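Local coordinates for protein oxalate biosynthetic component 1 (Burkholderia thailandensis, PDB 5IKY) that makes oxalate under quorum-sensing control as a bifunctional enzyme that combines serine hydrolase and lyase activity, at residues A[698-703]-A[1062-1067]; A[992-997]-A[1056-1061]. One frame throughout, in Å; residues are numbered along the deposited sequence.

Interaction 1. Residues A[698-703]-A[1062-1067]; sequences NSDYSN and HARLDD
The Tyr-701 ring and the Asp-1066 carboxylate lie stacked, their planes only 5° apart and both side chains pointing the same way. OD2 of Asp-1066 sits over one ring face, displaced to the rim, with CE1 of Tyr-701 at 3.4 Å. Over the same face, nearer CD1, Asp-1066 CB makes a CH-pi contact with the ring, 4.0 Å from its centroid. The ring of Tyr-697 also meets Tyr-701. The Arg-1064 chain, bent at chi2 (-60°), runs past the tyrosine backbone: its CD lies 3.6 Å from Asp-700 O, and its NH2 is 4.3 Å from Asp-700 OD2, which stands well out of the guanidinium plane. Tyr-701 O receives a weak hydrogen bond from Leu-1065 N (3.2 Å), while Leu-1065 CD1 packs on Ser-702 O. Asn-698 closes a type I turn with Tyr-701, and its OD1 is gripped by two amides, Ser-702 N in the carbonyl plane and Asn-703 N above it. The cap thus meets the alpha/beta-hydrolase part of the chain through loops. With no salt bridge and one weak hydrogen bond across the segments, the contact rests mostly on packing, and Asp-700 probably attracts Arg-1064 by charge alone, no N-H pointing at OD2.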
# COMPACT_ATOMS: atom_id res chain seq x y z
N ASN A 698 7.74 3.05 -2.49
CA ASN A 698 7.59 4.12 -1.52
C ASN A 698 8.87 4.19 -0.69
O ASN A 698 9.78 3.39 -0.89
CB ASN A 698 6.35 3.92 -0.64
CG ASN A 698 6.38 2.61 0.12
OD1 ASN A 698 7.17 1.71 -0.19
ND2 ASN A 698 5.51 2.49 1.11
N SER A 699 8.94 5.15 0.23
CA SER A 699 10.20 5.49 0.90
C SER A 699 10.89 4.33 1.63
O SER A 699 12.12 4.27 1.66
CB SER A 699 9.96 6.63 1.89
OG SER A 699 8.91 6.32 2.79
N ASP A 700 10.12 3.40 2.19
CA ASP A 700 10.72 2.31 2.96
C ASP A 700 10.42 0.93 2.38
O ASP A 700 10.49 -0.08 3.09
CB ASP A 700 10.26 2.38 4.42
CG ASP A 700 8.81 2.00 4.59
OD1 ASP A 700 8.04 2.08 3.61
OD2 ASP A 700 8.42 1.61 5.71
N TYR A 701 10.08 0.90 1.09
CA TYR A 701 9.85 -0.35 0.36
C TYR A 701 8.70 -1.16 0.96
O TYR A 701 8.77 -2.39 1.04
CB TYR A 701 11.13 -1.18 0.31
CG TYR A 701 12.29 -0.44 -0.32
CD1 TYR A 701 12.50 -0.47 -1.69
CD2 TYR A 701 13.16 0.32 0.46
CE1 TYR A 701 13.54 0.22 -2.27
CE2 TYR A 701 14.20 1.02 -0.11
CZ TYR A 701 14.39 0.96 -1.48
OH TYR A 701 15.43 1.65 -2.06
N SER A 702 7.64 -0.47 1.35
CA SER A 702 6.44 -1.11 1.90
C SER A 702 5.41 -1.37 0.81
O SER A 702 4.50 -2.18 0.99
CB SER A 702 5.81 -0.23 2.99
OG SER A 702 6.73 0.08 4.01
N ASN A 703 5.55 -0.68 -0.31
CA ASN A 703 4.52 -0.70 -1.34
C ASN A 703 5.06 -0.26 -2.69
O ASN A 703 6.15 0.30 -2.79
CB ASN A 703 3.35 0.20 -0.91
CG ASN A 703 2.06 -0.11 -1.65
OD1 ASN A 703 1.85 -1.23 -2.11
ND2 ASN A 703 1.19 0.88 -1.77
N HIS A 1062 15.00 -7.84 5.10
CA HIS A 1062 14.35 -7.08 6.17
C HIS A 1062 12.84 -7.27 6.14
O HIS A 1062 12.10 -6.45 6.70
CB HIS A 1062 14.69 -5.59 6.05
CG HIS A 1062 16.16 -5.31 5.93
ND1 HIS A 1062 16.99 -5.24 7.03
CD2 HIS A 1062 16.94 -5.09 4.85
CE1 HIS A 1062 18.22 -4.98 6.63
NE2 HIS A 1062 18.22 -4.89 5.31
N ALA A 1063 12.40 -8.34 5.49
CA ALA A 1063 10.98 -8.65 5.31
C ALA A 1063 10.25 -7.52 4.57
O ALA A 1063 9.04 -7.36 4.71
CB ALA A 1063 10.31 -8.93 6.65
N ARG A 1064 10.99 -6.76 3.78
CA ARG A 1064 10.41 -5.70 2.96
C ARG A 1064 10.22 -6.19 1.52
O ARG A 1064 10.18 -7.40 1.28
CB ARG A 1064 11.29 -4.45 2.99
CG ARG A 1064 11.24 -3.70 4.31
CD ARG A 1064 9.82 -3.25 4.62
NE ARG A 1064 9.73 -2.49 5.87
CZ ARG A 1064 8.86 -2.75 6.84
NH1 ARG A 1064 8.00 -3.75 6.71
NH2 ARG A 1064 8.86 -2.02 7.94
N LEU A 1065 10.13 -5.26 0.58
CA LEU A 1065 9.80 -5.62 -0.80
C LEU A 1065 10.88 -5.25 -1.81
O LEU A 1065 10.67 -5.38 -3.02
CB LEU A 1065 8.47 -4.97 -1.20
CG LEU A 1065 7.24 -5.42 -0.42
CD1 LEU A 1065 6.00 -4.65 -0.89
CD2 LEU A 1065 7.04 -6.92 -0.56
N ASP A 1066 12.03 -4.81 -1.32
CA ASP A 1066 13.14 -4.47 -2.20
C ASP A 1066 13.77 -5.73 -2.79
O ASP A 1066 13.59 -6.83 -2.26
CB ASP A 1066 14.20 -3.65 -1.45
CG ASP A 1066 15.16 -2.94 -2.38
OD1 ASP A 1066 15.10 -3.18 -3.60
OD2 ASP A 1066 15.98 -2.13 -1.89
N ASP A 1067 14.51 -5.56 -3.89
CA ASP A 1067 15.24 -6.65 -4.54
C ASP A 1067 14.31 -7.80 -4.94
O ASP A 1067 14.57 -8.96 -4.63
CB ASP A 1067 16.36 -7.15 -3.62
CG ASP A 1067 17.35 -8.06 -4.33
OD1 ASP A 1067 18.15 -7.55 -5.14
OD2 ASP A 1067 17.32 -9.28 -4.08

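Interaction 2. Residues A[992-997]-A[1056-1061]; sequences VTAFND and VFLLDD
The methyl of Ala-994 is the bump here: CB drops into a hollow walled by the Phe-1057 backbone, Val-1056 CG1 and Leu-1058 CG, with Phe-1057 CA at 3.7 Å and Leu-1058 CG at 3.8 Å. Next to it Val-1056 fills the groove along 992-994, its CB 3.5 Å from Thr-993 O and its CG1 facing CG1 of Val-992. One residue on, Phe-995 N gives Val-1056 O a fairly straight hydrogen bond of 2.7 Å (159°). Asn-996, with CG wedged between the backbone N and carbonyl carbon (chi1 51°), lays its amide alongside Leu-1058. OD1 accepts Leu-1058 N at 2.9 Å; ND2 faces Leu-1058 O, but that separation is too short to trust in detail. The Phe-1057 ring leads away from this contact and stacks on Tyr-1032. Asp-997 N-caps helix 998-1002, and its OD1 is hydrogen-bonded to His-1069 ND1, consistent with the acid–histidine pair of an alpha/beta-hydrolase triad, these residues following strands 988-992 and 1049-1054 respectively. Chemically, Asn-996 OD1 stands in for a peptide carbonyl in taking the buried Leu-1058 N-H, while the Phe-995 amide satisfies Val-1056 O, where regular strand pairing has ended.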
# COMPACT_ATOMS: atom_id res chain seq x y z
N VAL A 992 5.25 -16.94 -13.49
CA VAL A 992 5.36 -16.62 -12.07
C VAL A 992 6.03 -15.26 -11.88
O VAL A 992 7.26 -15.15 -11.93
CB VAL A 992 6.17 -17.68 -11.31
CG1 VAL A 992 6.15 -17.39 -9.81
CG2 VAL A 992 5.62 -19.08 -11.59
N THR A 993 5.23 -14.22 -11.68
CA THR A 993 5.76 -12.87 -11.50
C THR A 993 5.26 -12.25 -10.20
O THR A 993 4.07 -12.34 -9.87
CB THR A 993 5.39 -11.96 -12.69
OG1 THR A 993 5.90 -12.53 -13.90
CG2 THR A 993 5.98 -10.57 -12.50
N ALA A 994 6.17 -11.63 -9.45
CA ALA A 994 5.85 -11.07 -8.15
C ALA A 994 5.38 -9.62 -8.24
O ALA A 994 5.79 -8.87 -9.12
CB ALA A 994 7.06 -11.17 -7.23
N PHE A 995 4.52 -9.22 -7.30
CA PHE A 995 3.98 -7.87 -7.27
C PHE A 995 5.05 -6.83 -6.98
O PHE A 995 5.02 -5.73 -7.53
CB PHE A 995 2.87 -7.78 -6.22
CG PHE A 995 2.44 -6.37 -5.92
CD1 PHE A 995 1.70 -5.64 -6.84
CD2 PHE A 995 2.76 -5.78 -4.71
CE1 PHE A 995 1.30 -4.34 -6.56
CE2 PHE A 995 2.37 -4.49 -4.42
CZ PHE A 995 1.64 -3.77 -5.34
N ASN A 996 6.01 -7.18 -6.12
CA ASN A 996 7.07 -6.25 -5.77
C ASN A 996 8.23 -6.31 -6.75
O ASN A 996 9.26 -5.65 -6.56
CB ASN A 996 7.58 -6.52 -4.35
CG ASN A 996 7.93 -7.98 -4.14
OD1 ASN A 996 7.24 -8.87 -4.62
ND2 ASN A 996 9.02 -8.22 -3.42
N ASP A 997 8.08 -7.12 -7.80
CA ASP A 997 9.06 -7.14 -8.88
C ASP A 997 8.82 -5.92 -9.77
O ASP A 997 8.19 -6.03 -10.82
CB ASP A 997 8.98 -8.43 -9.68
CG ASP A 997 10.18 -8.64 -10.59
OD1 ASP A 997 10.91 -7.66 -10.85
OD2 ASP A 997 10.38 -9.78 -11.05
N VAL A 1056 1.59 -13.37 -5.94
CA VAL A 1056 3.00 -13.67 -5.70
C VAL A 1056 3.75 -12.41 -5.29
O VAL A 1056 3.59 -11.36 -5.90
CB VAL A 1056 3.67 -14.29 -6.94
CG1 VAL A 1056 5.13 -14.62 -6.65
CG2 VAL A 1056 2.92 -15.53 -7.40
N PHE A 1057 4.55 -12.53 -4.23
CA PHE A 1057 5.47 -11.46 -3.86
C PHE A 1057 6.70 -12.06 -3.18
O PHE A 1057 6.66 -13.20 -2.72
CB PHE A 1057 4.79 -10.43 -2.96
CG PHE A 1057 4.38 -10.96 -1.61
CD1 PHE A 1057 3.14 -11.55 -1.44
CD2 PHE A 1057 5.22 -10.86 -0.52
CE1 PHE A 1057 2.75 -12.04 -0.20
CE2 PHE A 1057 4.85 -11.35 0.72
CZ PHE A 1057 3.61 -11.94 0.88
N LEU A 1058 7.78 -11.30 -3.14
CA LEU A 1058 9.04 -11.79 -2.59
C LEU A 1058 9.54 -10.91 -1.46
O LEU A 1058 9.65 -9.69 -1.61
CB LEU A 1058 10.10 -11.89 -3.68
CG LEU A 1058 9.71 -12.65 -4.95
CD1 LEU A 1058 10.86 -12.65 -5.95
CD2 LEU A 1058 9.28 -14.08 -4.62
N LEU A 1059 9.84 -11.52 -0.32
CA LEU A 1059 10.38 -10.80 0.82
C LEU A 1059 11.89 -10.63 0.69
O LEU A 1059 12.57 -11.50 0.13
CB LEU A 1059 10.04 -11.51 2.13
CG LEU A 1059 8.58 -11.49 2.56
CD1 LEU A 1059 8.41 -12.13 3.93
CD2 LEU A 1059 8.03 -10.06 2.56
N ASP A 1060 12.41 -9.52 1.18
CA ASP A 1060 13.85 -9.31 1.22
C ASP A 1060 14.38 -9.70 2.60
O ASP A 1060 13.66 -10.31 3.39
CB ASP A 1060 14.21 -7.85 0.88
CG ASP A 1060 13.91 -6.88 2.01
OD1 ASP A 1060 13.07 -7.20 2.88
OD2 ASP A 1060 14.52 -5.79 2.03
N ASP A 1061 15.63 -9.34 2.89
CA ASP A 1061 16.25 -9.71 4.16
C ASP A 1061 15.60 -9.00 5.35
O ASP A 1061 15.64 -9.50 6.47
CB ASP A 1061 17.75 -9.41 4.12
CG ASP A 1061 18.47 -10.21 3.05
OD1 ASP A 1061 17.90 -11.22 2.57
OD2 ASP A 1061 19.60 -9.83 2.68

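How the interactions relate
Interaction 2 is nested within the chain loop that interaction 1 closes, and their centres are about 10 Å apart. They share one continuous run, since 1062-1067 follows directly on 1056-1061: residues 1056-1058 meet 992-997 inside the hydrolase domain, and 1064-1066 meet the cap loop 698-703. The two contacts touch where Asn-996 ND2 comes within 3.3 Å of Leu-1065 O, and where Asp-1066 O lies 3.4 Å from Asp-1060 CB. Asp-1060 OD1 also accepts the amide of Arg-1064, a hydrogen bond that joins the two halves. This run leads on to His-1069, the probable partner of Asp-997, so the 1062-1067 side of the cap contact lies just before a likely hydrolase-site residue in sequence.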